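Local atomic coordinates of polyketide biosynthesis cytochrome P450 PksS (Bacillus subtilis, PDB entry 4YZR), a protein that oxidises dihydrobacillaene as a heme-dependent cytochrome P450 monooxygenase in the biosynthesis of the polyketide antibiotic bacillaene. Residues Leu129-Glu134 with Leu370-Asp375; Asp59-Arg64 with Glu298-Lys303; Glu156-Pro161 with Asp211-Leu216. One frame throughout, in Å; residues are numbered along the deposited sequence.

The three contacts tie distant parts of one cytochrome P450 chain together, and none touches another. Contacts 1 and 2 lie on opposite sides of the chain's centre, with their own centres about 49 Å apart. Their segments alternate along the sequence. Contact 3 is nested inside the loops closed by both. Its centre is about 29 Å from that of contact 1 and about 39 Å from that of contact 2. They differ in their relation to the heme. In contact 2, Arg64 bonds a heme propionate directly. In contact 3, the side chain of Leu157 comes to about 6 Å from the heme. Contact 1 is a peripheral helix-end contact away from the annotated sites.

Contact 1: residues Leu129-Glu134 with Leu370-Asp375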
loop_
_atom_site.group_PDB
_atom_site.type_symbol
_atom_site.label_atom_id
_atom_site.label_comp_id
_atom_site.label_asym_id
_atom_site.label_seq_id
_atom_site.Cartn_x
_atom_site.Cartn_y
_atom_site.Cartn_z
ATOM N N LEU A 129 12.025 -18.718 1.905
ATOM C CA LEU A 129 12.880 -17.547 1.962
ATOM C C LEU A 129 13.718 -17.564 3.208
ATOM O O LEU A 129 14.944 -17.204 3.184
ATOM C CB LEU A 129 12.065 -16.220 1.907
ATOM C CG LEU A 129 11.349 -16.010 0.590
ATOM C CD1 LEU A 129 10.307 -14.920 0.765
ATOM C CD2 LEU A 129 12.339 -15.648 -0.511
ATOM N N LEU A 130 13.153 -17.977 4.327
ATOM C CA LEU A 130 13.856 -18.073 5.614
ATOM C C LEU A 130 14.953 -19.154 5.494
ATOM O O LEU A 130 16.039 -18.935 6.127
ATOM C CB LEU A 130 12.927 -18.316 6.752
ATOM C CG LEU A 130 12.017 -17.090 7.017
ATOM C CD1 LEU A 130 10.878 -17.510 7.872
ATOM C CD2 LEU A 130 12.731 -15.907 7.652
ATOM N N ASP A 131 14.711 -20.236 4.772
ATOM C CA ASP A 131 15.798 -21.285 4.602
ATOM C C ASP A 131 16.936 -20.670 3.957
ATOM O O ASP A 131 18.107 -21.000 4.301
ATOM C CB ASP A 131 15.241 -22.440 3.772
ATOM C CG ASP A 131 14.223 -23.278 4.494
ATOM O OD1 ASP A 131 13.985 -23.196 5.722
ATOM O OD2 ASP A 131 13.555 -24.109 3.755
ATOM N N GLU A 132 16.838 -19.836 2.978
ATOM C CA GLU A 132 17.946 -19.192 2.344
ATOM C C GLU A 132 18.613 -18.262 3.263
ATOM O O GLU A 132 19.840 -18.212 3.339
ATOM C CB GLU A 132 17.569 -18.489 1.029
ATOM C CG GLU A 132 17.042 -19.428 -0.000
ATOM C CD GLU A 132 18.058 -20.561 -0.364
ATOM O OE1 GLU A 132 19.255 -20.222 -0.536
ATOM O OE2 GLU A 132 17.642 -21.758 -0.421
ATOM N N MET A 133 17.898 -17.508 4.047
ATOM C CA MET A 133 18.502 -16.567 4.964
ATOM C C MET A 133 19.277 -17.281 6.056
ATOM O O MET A 133 20.339 -16.733 6.508
ATOM C CB MET A 133 17.383 -15.746 5.670
ATOM C CG MET A 133 16.768 -14.735 4.735
ATOM S SD MET A 133 15.189 -14.093 5.369
ATOM C CE MET A 133 15.667 -13.238 6.697
ATOM N N GLU A 134 18.855 -18.442 6.457
ATOM C CA GLU A 134 19.526 -19.186 7.544
ATOM C C GLU A 134 20.938 -19.680 7.155
ATOM O O GLU A 134 21.725 -20.055 8.076
ATOM C CB GLU A 134 18.592 -20.258 8.125
ATOM C CG GLU A 134 19.074 -20.940 9.397
ATOM C CD GLU A 134 17.939 -21.701 10.043
ATOM O OE1 GLU A 134 17.084 -22.216 9.251
ATOM O OE2 GLU A 134 17.910 -21.760 11.316
ATOM N N LEU A 370 10.271 -14.218 13.266
ATOM C CA LEU A 370 10.596 -14.198 14.745
ATOM C C LEU A 370 10.742 -15.612 15.230
ATOM O O LEU A 370 11.614 -15.826 16.199
ATOM C CB LEU A 370 9.586 -13.466 15.550
ATOM C CG LEU A 370 9.480 -12.011 15.268
ATOM C CD1 LEU A 370 8.309 -11.478 16.079
ATOM C CD2 LEU A 370 10.764 -11.314 15.582
ATOM N N LYS A 371 10.114 -16.589 14.658
ATOM C CA LYS A 371 10.240 -18.032 15.051
ATOM C C LYS A 371 11.568 -18.483 14.570
ATOM O O LYS A 371 12.334 -19.203 15.324
ATOM C CB LYS A 371 9.143 -18.872 14.453
ATOM C CG LYS A 371 9.232 -20.336 14.846
ATOM C CD LYS A 371 8.047 -21.149 14.377
ATOM C CE LYS A 371 8.215 -22.559 14.946
ATOM N NZ LYS A 371 7.164 -23.423 14.366
ATOM N N ARG A 372 11.966 -18.174 13.338
ATOM C CA ARG A 372 13.198 -18.701 12.791
ATOM C C ARG A 372 14.362 -18.008 13.414
ATOM O O ARG A 372 15.435 -18.700 13.646
ATOM C CB ARG A 372 13.280 -18.577 11.273
ATOM C CG ARG A 372 14.451 -19.343 10.742
ATOM C CD ARG A 372 14.168 -20.876 10.692
ATOM N NE ARG A 372 13.112 -21.228 9.770
ATOM C CZ ARG A 372 13.290 -21.609 8.508
ATOM N NH1 ARG A 372 14.494 -21.660 7.976
ATOM N NH2 ARG A 372 12.264 -21.791 7.688
ATOM N N PHE A 373 14.326 -16.721 13.644
ATOM C CA PHE A 373 15.436 -15.948 14.077
ATOM C C PHE A 373 15.097 -15.215 15.334
ATOM O O PHE A 373 15.016 -14.019 15.318
ATOM C CB PHE A 373 15.931 -15.009 12.968
ATOM C CG PHE A 373 16.320 -15.697 11.734
ATOM C CD1 PHE A 373 17.463 -16.505 11.725
ATOM C CD2 PHE A 373 15.569 -15.586 10.536
ATOM C CE1 PHE A 373 17.861 -17.172 10.590
ATOM C CE2 PHE A 373 15.967 -16.188 9.418
ATOM C CZ PHE A 373 17.118 -17.042 9.395
ATOM N N PRO A 374 15.020 -15.907 16.477
ATOM C CA PRO A 374 14.645 -15.247 17.736
ATOM C C PRO A 374 15.621 -14.197 18.168
ATOM O O PRO A 374 15.236 -13.283 18.909
ATOM C CB PRO A 374 14.636 -16.376 18.786
ATOM C CG PRO A 374 15.421 -17.434 18.216
ATOM C CD PRO A 374 15.269 -17.352 16.681
ATOM N N ASP A 375 16.852 -14.288 17.725
ATOM C CA ASP A 375 17.905 -13.326 18.092
ATOM C C ASP A 375 18.134 -12.165 17.126
ATOM O O ASP A 375 19.062 -11.391 17.177
ATOM C CB ASP A 375 19.244 -14.048 18.369
ATOM C CG ASP A 375 19.160 -15.041 19.525
ATOM O OD1 ASP A 375 18.399 -14.800 20.453
ATOM O OD2 ASP A 375 19.826 -16.062 19.434
#
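Arg372, the last residue of helix 355-372, and Phe373 just after it carry most of the contact with residues 130-134, toward the end of helix 119-133. Arg372 has CG anti to its backbone N (chi1 -170°), and the chain then bends at chi2 and chi3. Its NH1 and NH2 both reach the same oxygen, Asp131 OD1, end-on. Arg372 NH1 bonds the anti lone pair of Asp131 OD1 at 2.8 Å. Arg372 NH2 bonds Asp131 OD1 at 3.0 Å from above the carboxylate plane. Arg372 NH1 also bonds Glu134 OE1 at 2.9 Å, again from above that carboxylate. Leu130 CB lies over one face of the guanidinium, 3.7 Å from Arg372 NH2.

The Phe373 ring and Leu130 run past one another in opposite directions, and Leu130 CD2 meets the ring edge at CE2 of Phe373, 3.7 Å away. Glu134 N lies near the ring plane, beside CZ of Phe373. Met133 CB approaches the ring obliquely, 4.0 Å from Phe373 CZ. Arg372 CG rests over the centre of one ring face, which joins the polar and apolar halves. Met133 and Leu130 continue the apolar packing onto Leu369.

In the P450 fold this joins the D and L helices of the core bundle. Arg372 NH2 has a further salt bridge to Glu127. Three carboxylates therefore surround one guanidinium, which probably stabilises its positive charge and offsets theirs.

Contact 2: residues Asp59-Arg64 with Glu298-Lys303. With HEM (protoporphyrin IX containing Fe), chain C.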
loop_
_atom_site.group_PDB
_atom_site.type_symbol
_atom_site.label_atom_id
_atom_site.label_comp_id
_atom_site.label_asym_id
_atom_site.label_seq_id
_atom_site.Cartn_x
_atom_site.Cartn_y
_atom_site.Cartn_z
ATOM N N ASP A 59 -16.890 12.943 2.263
ATOM C CA ASP A 59 -17.537 14.153 1.738
ATOM C C ASP A 59 -17.753 13.930 0.235
ATOM O O ASP A 59 -16.860 13.765 -0.556
ATOM C CB ASP A 59 -16.557 15.304 1.961
ATOM C CG ASP A 59 -17.121 16.636 1.644
ATOM O OD1 ASP A 59 -18.072 16.755 0.792
ATOM O OD2 ASP A 59 -16.564 17.681 2.050
ATOM N N ASN A 60 -19.036 13.979 -0.208
ATOM C CA ASN A 60 -19.349 13.802 -1.621
ATOM C C ASN A 60 -18.984 15.030 -2.515
ATOM O O ASN A 60 -19.135 14.862 -3.694
ATOM C CB ASN A 60 -20.824 13.367 -1.828
ATOM C CG ASN A 60 -21.779 14.488 -1.545
ATOM O OD1 ASN A 60 -21.478 15.656 -1.305
ATOM N ND2 ASN A 60 -23.067 14.111 -1.618
ATOM N N ARG A 61 -18.428 16.083 -1.926
ATOM C CA ARG A 61 -17.881 17.239 -2.681
ATOM C C ARG A 61 -16.443 16.876 -3.151
ATOM O O ARG A 61 -15.839 17.705 -3.861
ATOM C CB ARG A 61 -17.917 18.485 -1.878
ATOM C CG ARG A 61 -19.399 18.878 -1.630
ATOM C CD ARG A 61 -19.460 20.005 -0.672
ATOM N NE ARG A 61 -18.852 19.683 0.627
ATOM C CZ ARG A 61 -18.841 20.407 1.752
ATOM N NH1 ARG A 61 -18.206 19.914 2.820
ATOM N NH2 ARG A 61 -19.469 21.550 1.857
ATOM N N ILE A 62 -15.916 15.716 -2.833
ATOM C CA ILE A 62 -14.560 15.299 -3.221
ATOM C C ILE A 62 -14.688 14.236 -4.245
ATOM O O ILE A 62 -15.469 13.235 -3.966
ATOM C CB ILE A 62 -13.757 14.835 -2.013
ATOM C CG1 ILE A 62 -13.717 15.874 -0.945
ATOM C CG2 ILE A 62 -12.351 14.399 -2.436
ATOM C CD1 ILE A 62 -13.222 17.227 -1.402
ATOM N N THR A 63 -14.073 14.287 -5.383
ATOM C CA THR A 63 -14.085 13.321 -6.427
ATOM C C THR A 63 -12.726 12.611 -6.549
ATOM O O THR A 63 -11.670 13.222 -6.353
ATOM C CB THR A 63 -14.521 13.893 -7.840
ATOM O OG1 THR A 63 -14.620 12.895 -8.807
ATOM C CG2 THR A 63 -13.481 14.886 -8.362
ATOM N N ARG A 64 -12.747 11.423 -7.085
ATOM C CA ARG A 64 -11.568 10.683 -7.395
ATOM C C ARG A 64 -11.295 10.694 -8.866
ATOM O O ARG A 64 -10.335 10.206 -9.282
ATOM C CB ARG A 64 -11.744 9.225 -6.952
ATOM C CG ARG A 64 -11.991 9.042 -5.481
ATOM C CD ARG A 64 -11.028 9.840 -4.610
ATOM N NE ARG A 64 -9.661 9.395 -4.783
ATOM C CZ ARG A 64 -9.133 8.336 -4.183
ATOM N NH1 ARG A 64 -9.799 7.689 -3.263
ATOM N NH2 ARG A 64 -7.909 7.993 -4.473
ATOM N N GLU A 298 -16.421 21.590 -6.082
ATOM C CA GLU A 298 -17.065 22.918 -5.931
ATOM C C GLU A 298 -16.397 23.621 -4.827
ATOM O O GLU A 298 -15.723 23.012 -3.965
ATOM C CB GLU A 298 -18.566 22.659 -5.642
ATOM C CG GLU A 298 -18.883 22.011 -4.263
ATOM C CD GLU A 298 -20.351 21.472 -4.169
ATOM O OE1 GLU A 298 -21.036 21.842 -3.184
ATOM O OE2 GLU A 298 -20.786 20.646 -5.035
ATOM N N ASP A 299 -16.538 24.938 -4.799
ATOM C CA ASP A 299 -16.094 25.704 -3.739
ATOM C C ASP A 299 -16.894 25.445 -2.439
ATOM O O ASP A 299 -18.120 25.385 -2.466
ATOM C CB ASP A 299 -16.342 27.217 -4.058
ATOM C CG ASP A 299 -15.530 27.739 -5.242
ATOM O OD1 ASP A 299 -14.748 27.043 -5.973
ATOM O OD2 ASP A 299 -15.673 28.992 -5.454
ATOM N N PHE A 300 -16.264 25.357 -1.291
ATOM C CA PHE A 300 -16.941 25.249 -0.031
ATOM C C PHE A 300 -16.047 25.657 1.104
ATOM O O PHE A 300 -14.768 25.658 0.985
ATOM C CB PHE A 300 -17.511 23.841 0.197
ATOM C CG PHE A 300 -16.458 22.709 0.330
ATOM C CD1 PHE A 300 -16.033 22.021 -0.794
ATOM C CD2 PHE A 300 -16.053 22.279 1.571
ATOM C CE1 PHE A 300 -15.119 20.958 -0.683
ATOM C CE2 PHE A 300 -15.153 21.214 1.684
ATOM C CZ PHE A 300 -14.755 20.550 0.548
ATOM N N THR A 301 -16.622 25.964 2.242
ATOM C CA THR A 301 -15.866 26.291 3.391
ATOM C C THR A 301 -15.867 25.138 4.418
ATOM O O THR A 301 -16.866 24.469 4.628
ATOM C CB THR A 301 -16.488 27.530 4.143
ATOM O OG1 THR A 301 -16.511 28.589 3.218
ATOM C CG2 THR A 301 -15.713 27.984 5.329
ATOM N N TYR A 302 -14.681 24.884 4.941
ATOM C CA TYR A 302 -14.507 23.868 5.974
ATOM C C TYR A 302 -13.685 24.411 7.058
ATOM O O TYR A 302 -12.533 24.762 6.873
ATOM C CB TYR A 302 -13.791 22.612 5.351
ATOM C CG TYR A 302 -13.688 21.447 6.354
ATOM C CD1 TYR A 302 -12.622 21.332 7.229
ATOM C CD2 TYR A 302 -14.694 20.509 6.432
ATOM C CE1 TYR A 302 -12.541 20.332 8.164
ATOM C CE2 TYR A 302 -14.672 19.530 7.462
ATOM C CZ TYR A 302 -13.554 19.389 8.235
ATOM O OH TYR A 302 -13.526 18.451 9.230
ATOM N N LYS A 303 -14.268 24.574 8.269
ATOM C CA LYS A 303 -13.563 25.134 9.446
ATOM C C LYS A 303 -12.940 26.512 9.156
ATOM O O LYS A 303 -11.793 26.774 9.471
ATOM C CB LYS A 303 -12.556 24.130 10.078
ATOM C CG LYS A 303 -13.228 22.931 10.771
ATOM C CD LYS A 303 -12.319 22.071 11.573
ATOM C CE LYS A 303 -13.084 20.951 12.230
ATOM N NZ LYS A 303 -12.197 20.012 12.967
HETATM C CHA HEM C . -7.001 0.853 -1.902
HETATM C CHB HEM C . -3.568 0.704 1.496
HETATM C CHC HEM C . -2.309 -3.751 0.005
HETATM C CHD HEM C . -5.628 -3.490 -3.450
HETATM C C1A HEM C . -6.170 1.216 -0.867
HETATM C C2A HEM C . -6.210 2.447 -0.064
HETATM C C3A HEM C . -5.233 2.411 0.807
HETATM C C4A HEM C . -4.578 1.107 0.677
HETATM C CMA HEM C . -4.814 3.479 1.738
HETATM C CAA HEM C . -7.145 3.629 -0.346
HETATM C CBA HEM C . -6.564 4.603 -1.264
HETATM C CGA HEM C . -7.406 5.909 -1.598
HETATM O O1A HEM C . -6.735 6.766 -2.272
HETATM O O2A HEM C . -8.484 5.915 -1.132
HETATM C C1B HEM C . -2.915 -0.522 1.378
HETATM C C2B HEM C . -1.890 -1.016 2.237
HETATM C C3B HEM C . -1.505 -2.258 1.853
HETATM C C4B HEM C . -2.343 -2.559 0.692
HETATM C CMB HEM C . -1.385 -0.230 3.357
HETATM C CAB HEM C . -0.508 -3.180 2.369
HETATM C CBB HEM C . -0.066 -3.088 3.574
HETATM C C1C HEM C . -3.102 -4.136 -1.044
HETATM C C2C HEM C . -3.076 -5.342 -1.774
HETATM C C3C HEM C . -4.039 -5.278 -2.783
HETATM C C4C HEM C . -4.621 -3.979 -2.672
HETATM C CMC HEM C . -2.229 -6.506 -1.334
HETATM C CAC HEM C . -4.393 -6.279 -3.776
HETATM C CBC HEM C . -3.580 -7.168 -4.217
HETATM C C1D HEM C . -6.297 -2.292 -3.370
HETATM C C2D HEM C . -7.313 -1.851 -4.295
HETATM C C3D HEM C . -7.711 -0.629 -3.831
HETATM C C4D HEM C . -6.938 -0.322 -2.611
HETATM C CMD HEM C . -7.883 -2.628 -5.460
HETATM C CAD HEM C . -8.785 0.264 -4.396
HETATM C CBD HEM C . -10.132 -0.005 -3.802
HETATM C CGD HEM C . -11.317 0.802 -4.416
HETATM O O1D HEM C . -11.005 1.804 -5.069
HETATM O O2D HEM C . -12.458 0.385 -4.137
HETATM N NA HEM C . -5.226 0.417 -0.306
HETATM N NB HEM C . -3.196 -1.522 0.476
HETATM N NC HEM C . -4.062 -3.331 -1.592
HETATM N ND HEM C . -6.055 -1.369 -2.381
HETATM FE FE HEM C . -4.692 -1.477 -0.921
HETATM O O HOH W 1 -17.917 21.843 5.311
#
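Arg61 and Glu298 mark the closest backbone approach, 6.6 Å between their CA atoms, and the chains then diverge to 11.0 Å between the CA atoms of Asp59 and Tyr302. The contact joins the turn before strand 62-63 to the beta hairpin of strands 300-302 and 305-307, parts of the beta-rich region of the P450 fold. Strand 62-63 itself pairs antiparallel with strand 295-296. Residues Asp59 to Ile62 form a type I beta turn. An Asx turn lies within it, as Asp59 OD1 accepts from Arg61 N.

No direct hydrogen bond crosses between the segments. The main link is a cation-pi stack. The guanidinium of Arg61 lies flat on the ring of Phe300, with planes 17° apart and centres 3.7 Å apart. CZ of Arg61 is offset toward the rim, over CD2 of Phe300. Asp59 holds the guanidinium side-on. NE of Arg61 bonds the syn lone pair of Asp59 OD1. NH1 of Arg61 bonds OD2 of Asp59 at 2.9 Å, from above the carboxylate plane. Both oxygens lie in the guanidinium plane, so the salt bridge fixes its rotation while Phe300 covers a face.

At the far end of the Phe300 ring, Ile62 CD1 meets the edge near CZ. Glu298 crosses the aliphatic part of Arg61 at about a right angle, OE1 of Glu298 being 3.5 Å from CD of Arg61. A water accepts from Arg61 NH1 and donates to Thr301 O, bridging the segments.

Three residues beyond the stack, Arg64 reaches the heme. Its NH1 bonds propionate oxygen O2A of the heme at 3.1 Å, and its NH2 bonds O1A of the heme at 2.8 Å.

Contact 3: residues Glu156-Pro161 with Asp211-Leu216; sequences ELMGIP and DLISKL
This is a buried helix-end contact, where the C-terminal end of helix 148-158 meets the N-terminal end of helix 212-218. One backbone hydrogen bond crosses it. Leu212 N donates to Leu157 O at 2.8 Å, with an N-H...O angle of 166°. A carbonyl at the end of one helix is thus satisfied by an N-H from the first turn of the next.

The side chains pack beside this bond. Leu157 has CG anti to its backbone N (chi1 179°), which puts CG 3.9 Å from CD2 of Leu212. CD2 of Leu157 meets CD2 of Leu212 at 3.8 Å. Met158 lies side by side with Leu212, and CE of Met158 reaches the same CD2 of Leu212, also at 3.8 Å. Ile213 crosses Met158 at about a right angle, with CG1 of Ile213 4.1 Å from SD of Met158. Leu235 of helix 228-259 touches both Met158 and Ile213.

Gly159, the first residue to leave helical geometry, has positive phi in a Schellman motif. Its CA lies 5.2 Å from Asp211 CA, so the backbones come close here. Asp211 is the N-cap of the second helix. Asp211 OD2 accepts from Ser214 N at 2.8 Å, and Asp211 OD1 accepts from Ser214 OG. Arg204 bridges the two ends, with a salt bridge to Asp211 and hydrogen bonds to Met158 O and Gly159 O.

A Schellman end thus faces an N-capped start, where the E and H helices of the P450 fold meet.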
loop_
_atom_site.group_PDB
_atom_site.type_symbol
_atom_site.label_atom_id
_atom_site.label_comp_id
_atom_site.label_asym_id
_atom_site.label_seq_id
_atom_site.Cartn_x
_atom_site.Cartn_y
_atom_site.Cartn_z
ATOM N N GLU A 156 2.038 -15.969 -7.880
ATOM C CA GLU A 156 1.195 -17.185 -7.736
ATOM C C GLU A 156 -0.241 -16.848 -7.899
ATOM O O GLU A 156 -0.988 -17.589 -8.600
ATOM C CB GLU A 156 1.466 -17.864 -6.404
ATOM C CG GLU A 156 2.801 -18.534 -6.234
ATOM C CD GLU A 156 2.947 -19.385 -4.984
ATOM O OE1 GLU A 156 2.024 -19.477 -4.237
ATOM O OE2 GLU A 156 4.003 -20.048 -4.843
ATOM N N LEU A 157 -0.702 -15.752 -7.293
ATOM C CA LEU A 157 -2.134 -15.445 -7.363
ATOM C C LEU A 157 -2.575 -15.145 -8.787
ATOM O O LEU A 157 -3.669 -15.558 -9.208
ATOM C CB LEU A 157 -2.383 -14.239 -6.450
ATOM C CG LEU A 157 -3.817 -13.729 -6.404
ATOM C CD1 LEU A 157 -4.738 -14.754 -5.849
ATOM C CD2 LEU A 157 -3.901 -12.488 -5.590
ATOM N N MET A 158 -1.758 -14.451 -9.553
ATOM C CA MET A 158 -2.045 -14.102 -10.916
ATOM C C MET A 158 -1.662 -15.243 -11.928
ATOM O O MET A 158 -1.866 -15.065 -13.150
ATOM C CB MET A 158 -1.311 -12.862 -11.331
ATOM C CG MET A 158 -1.670 -11.667 -10.513
ATOM S SD MET A 158 -3.341 -11.111 -10.822
ATOM C CE MET A 158 -3.466 -9.755 -9.637
ATOM N N GLY A 159 -1.079 -16.319 -11.505
ATOM C CA GLY A 159 -0.659 -17.385 -12.383
ATOM C C GLY A 159 0.461 -17.011 -13.278
ATOM O O GLY A 159 0.500 -17.468 -14.440
ATOM N N ILE A 160 1.413 -16.209 -12.810
ATOM C CA ILE A 160 2.572 -15.854 -13.650
ATOM C C ILE A 160 3.524 -17.076 -13.586
ATOM O O ILE A 160 3.999 -17.415 -12.518
ATOM C CB ILE A 160 3.292 -14.580 -13.101
ATOM C CG1 ILE A 160 2.379 -13.388 -12.987
ATOM C CG2 ILE A 160 4.494 -14.203 -13.948
ATOM C CD1 ILE A 160 1.571 -13.076 -14.180
ATOM N N PRO A 161 3.797 -17.706 -14.774
ATOM C CA PRO A 161 4.658 -18.891 -14.718
ATOM C C PRO A 161 6.044 -18.527 -14.202
ATOM O O PRO A 161 6.531 -17.390 -14.463
ATOM C CB PRO A 161 4.759 -19.264 -16.152
ATOM C CG PRO A 161 3.852 -18.483 -16.973
ATOM C CD PRO A 161 3.285 -17.386 -16.082
ATOM N N ASP A 211 -6.397 -19.260 -11.185
ATOM C CA ASP A 211 -5.625 -18.031 -10.880
ATOM C C ASP A 211 -6.576 -16.863 -11.029
ATOM O O ASP A 211 -7.673 -16.914 -11.654
ATOM C CB ASP A 211 -4.445 -17.821 -11.895
ATOM C CG ASP A 211 -4.959 -17.635 -13.289
ATOM O OD1 ASP A 211 -5.172 -18.595 -14.027
ATOM O OD2 ASP A 211 -5.213 -16.525 -13.788
ATOM N N LEU A 212 -6.159 -15.722 -10.564
ATOM C CA LEU A 212 -7.017 -14.572 -10.517
ATOM C C LEU A 212 -7.224 -13.960 -11.842
ATOM O O LEU A 212 -8.342 -13.333 -12.049
ATOM C CB LEU A 212 -6.443 -13.577 -9.496
ATOM C CG LEU A 212 -7.256 -12.296 -9.255
ATOM C CD1 LEU A 212 -8.608 -12.688 -8.762
ATOM C CD2 LEU A 212 -6.513 -11.522 -8.132
ATOM N N ILE A 213 -6.353 -14.039 -12.849
ATOM C CA ILE A 213 -6.628 -13.483 -14.120
ATOM C C ILE A 213 -7.800 -14.295 -14.733
ATOM O O ILE A 213 -8.817 -13.704 -15.217
ATOM C CB ILE A 213 -5.437 -13.494 -15.092
ATOM C CG1 ILE A 213 -4.372 -12.558 -14.493
ATOM C CG2 ILE A 213 -5.866 -13.066 -16.490
ATOM C CD1 ILE A 213 -3.101 -12.622 -15.232
ATOM N N SER A 214 -7.763 -15.630 -14.618
ATOM C CA SER A 214 -8.844 -16.453 -15.126
ATOM C C SER A 214 -10.119 -16.084 -14.401
ATOM O O SER A 214 -11.216 -15.928 -15.107
ATOM C CB SER A 214 -8.527 -17.880 -14.801
ATOM O OG SER A 214 -7.459 -18.382 -15.637
ATOM N N LYS A 215 -10.106 -15.946 -13.112
ATOM C CA LYS A 215 -11.310 -15.655 -12.348
ATOM C C LYS A 215 -11.876 -14.273 -12.747
ATOM O O LYS A 215 -13.129 -14.111 -12.824
ATOM C CB LYS A 215 -11.085 -15.715 -10.873
ATOM C CG LYS A 215 -10.833 -17.110 -10.286
ATOM C CD LYS A 215 -10.801 -17.097 -8.718
ATOM C CE LYS A 215 -12.080 -16.427 -8.122
ATOM N NZ LYS A 215 -12.538 -16.551 -6.667
ATOM N N LEU A 216 -11.088 -13.219 -13.005
ATOM C CA LEU A 216 -11.578 -11.897 -13.411
ATOM C C LEU A 216 -12.162 -11.953 -14.794
ATOM O O LEU A 216 -13.150 -11.267 -15.084
ATOM C CB LEU A 216 -10.484 -10.839 -13.318
ATOM C CG LEU A 216 -10.215 -10.354 -11.922
ATOM C CD1 LEU A 216 -8.917 -9.578 -11.898
ATOM C CD2 LEU A 216 -11.338 -9.424 -11.485
#